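Local coordinates for protein lipase 2 (Yarrowia lipolytica, PDB 4JEI) that probably hydrolyses triacylglycerols as a secreted lipase of the alpha/beta-hydrolase fold, at residues Val185-Pro190 / Tyr223-Arg228. The protein carries 2 engineered substitutions. Numbering follows the deposited sequence.
Sequences VTLGQP and YRITHR
CD of Gln189 stands beside the rim of the Arg224 guanidinium, close to level with it, and the amide and guanidinium planes are 85° apart. The Gln189 side chain runs across the Arg224 chain almost perpendicularly, and its amide end packs more closely on the CG and CD methylenes. Water 2 links the pair further: it accepts from Arg224 NE at 2.8 Å and donates to the backbone O of Gln189. The ring of Tyr223 meets CG2 of Val185 obliquely through CD2, and Phe17 and Phe18 of helix 12-27 add edge-to-face contacts. Thr186 lies alongside Arg224, its OG1 3.4 Å from Arg224 CG. Strands 183-187 and 222-227 are parallel neighbours in the central sheet of the alpha/beta-hydrolase fold, joined by a beta-alpha-beta crossover through helix 195-206. Thr186 N donates to Tyr223 O at 2.9 Å, and Ile225 N to Thr186 O at 2.7 Å. Past the end of the first strand, Gly188 N still reaches Ile225 O at 2.9 Å. Gly188 turns the chain out of the strand with phi 57°, a conformation that suits glycine. Water 1 donates to Ile225 O and accepts from Gln189 N, tying the turn to the strand. On the sheet face of Val185, Leu187 and Ile225, chi1 of -51° and an extended chi2 bring Ile225 CD1 to 3.7 Å from Val185 CG1 and 3.8 Å from Leu187 CD2. With an alanine in place of Leu187, its branched end would go, and a gap is likely to open beside Ile225 CD1 and against Ala22 and Ala25 of helix 12-27.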
# COMPACT_ATOMS: atom_id res chain seq x y z
N VAL A 185 -4.09 -1.49 -3.03
CA VAL A 185 -4.38 -1.93 -1.67
C VAL A 185 -3.11 -1.73 -0.88
O VAL A 185 -2.09 -2.34 -1.20
CB VAL A 185 -4.94 -3.37 -1.55
CG1 VAL A 185 -5.14 -3.76 -0.09
CG2 VAL A 185 -6.24 -3.54 -2.33
N THR A 186 -3.14 -0.86 0.12
CA THR A 186 -1.96 -0.61 0.95
C THR A 186 -2.24 -1.05 2.37
O THR A 186 -3.39 -1.01 2.82
CB THR A 186 -1.52 0.85 0.84
OG1 THR A 186 -2.54 1.68 1.40
CG2 THR A 186 -1.22 1.28 -0.60
N LEU A 187 -1.20 -1.50 3.08
CA LEU A 187 -1.32 -1.97 4.45
C LEU A 187 -0.28 -1.28 5.32
O LEU A 187 0.91 -1.34 5.02
CB LEU A 187 -1.19 -3.50 4.50
CG LEU A 187 -2.26 -4.26 3.72
CD1 LEU A 187 -1.68 -4.87 2.45
CD2 LEU A 187 -2.94 -5.27 4.57
N GLY A 188 -0.75 -0.56 6.34
CA GLY A 188 0.11 0.20 7.24
C GLY A 188 0.99 1.22 6.54
O GLY A 188 2.14 1.40 6.92
N GLN A 189 0.45 1.87 5.48
CA GLN A 189 1.21 2.85 4.73
C GLN A 189 1.31 4.19 5.45
O GLN A 189 0.31 4.69 5.97
CB GLN A 189 0.69 3.02 3.28
CG GLN A 189 -0.65 3.73 3.16
CD GLN A 189 -0.68 4.69 2.00
OE1 GLN A 189 -0.08 5.76 2.04
NE2 GLN A 189 -1.43 4.35 0.97
N PRO A 190 2.52 4.79 5.49
CA PRO A 190 2.65 6.10 6.14
C PRO A 190 2.05 7.19 5.25
O PRO A 190 1.72 6.91 4.10
CB PRO A 190 4.16 6.26 6.32
CG PRO A 190 4.76 5.43 5.25
CD PRO A 190 3.80 4.34 4.91
N TYR A 223 -7.75 1.35 -1.53
CA TYR A 223 -7.96 0.86 -0.17
C TYR A 223 -6.70 1.03 0.66
O TYR A 223 -5.63 0.53 0.29
CB TYR A 223 -8.38 -0.62 -0.17
CG TYR A 223 -9.70 -0.89 -0.85
CD1 TYR A 223 -10.91 -0.69 -0.19
CD2 TYR A 223 -9.74 -1.35 -2.16
CE1 TYR A 223 -12.13 -0.94 -0.81
CE2 TYR A 223 -10.96 -1.60 -2.80
CZ TYR A 223 -12.15 -1.40 -2.12
OH TYR A 223 -13.35 -1.65 -2.74
N ARG A 224 -6.83 1.76 1.77
CA ARG A 224 -5.75 2.01 2.71
C ARG A 224 -6.06 1.26 4.00
O ARG A 224 -6.93 1.68 4.76
CB ARG A 224 -5.65 3.52 2.97
CG ARG A 224 -4.67 4.25 2.06
CD ARG A 224 -4.54 5.74 2.40
NE ARG A 224 -4.56 6.00 3.84
CZ ARG A 224 -5.62 6.49 4.50
NH1 ARG A 224 -6.73 6.78 3.85
NH2 ARG A 224 -5.55 6.67 5.81
N ILE A 225 -5.41 0.11 4.21
CA ILE A 225 -5.67 -0.70 5.40
C ILE A 225 -4.81 -0.25 6.57
O ILE A 225 -3.58 -0.17 6.45
CB ILE A 225 -5.63 -2.24 5.14
CG1 ILE A 225 -6.54 -2.62 3.94
CG2 ILE A 225 -6.04 -3.03 6.40
CD1 ILE A 225 -6.30 -3.98 3.38
N THR A 226 -5.47 0.10 7.68
CA THR A 226 -4.83 0.56 8.92
C THR A 226 -5.25 -0.35 10.08
O THR A 226 -6.28 -1.02 9.99
CB THR A 226 -5.16 2.03 9.19
OG1 THR A 226 -6.55 2.15 9.41
CG2 THR A 226 -4.71 2.95 8.07
N HIS A 227 -4.46 -0.37 11.15
CA HIS A 227 -4.70 -1.23 12.31
C HIS A 227 -4.56 -0.46 13.62
O HIS A 227 -3.77 0.48 13.70
CB HIS A 227 -3.73 -2.43 12.24
CG HIS A 227 -3.63 -3.26 13.48
ND1 HIS A 227 -2.43 -3.43 14.13
CD2 HIS A 227 -4.58 -3.95 14.14
CE1 HIS A 227 -2.68 -4.20 15.17
NE2 HIS A 227 -3.97 -4.54 15.22
N ARG A 228 -5.36 -0.85 14.64
CA ARG A 228 -5.35 -0.30 16.00
C ARG A 228 -3.93 -0.36 16.56
O ARG A 228 -3.30 -1.42 16.54
CB ARG A 228 -6.24 -1.16 16.92
CG ARG A 228 -7.59 -0.57 17.24
CD ARG A 228 -7.89 -0.47 18.73
NE ARG A 228 -7.14 -1.44 19.55
CZ ARG A 228 -7.29 -1.57 20.87
NH1 ARG A 228 -8.17 -0.83 21.52
NH2 ARG A 228 -6.56 -2.45 21.53
O HOH W 1 -2.50 1.35 4.56
O HOH W 2 -2.91 4.51 5.60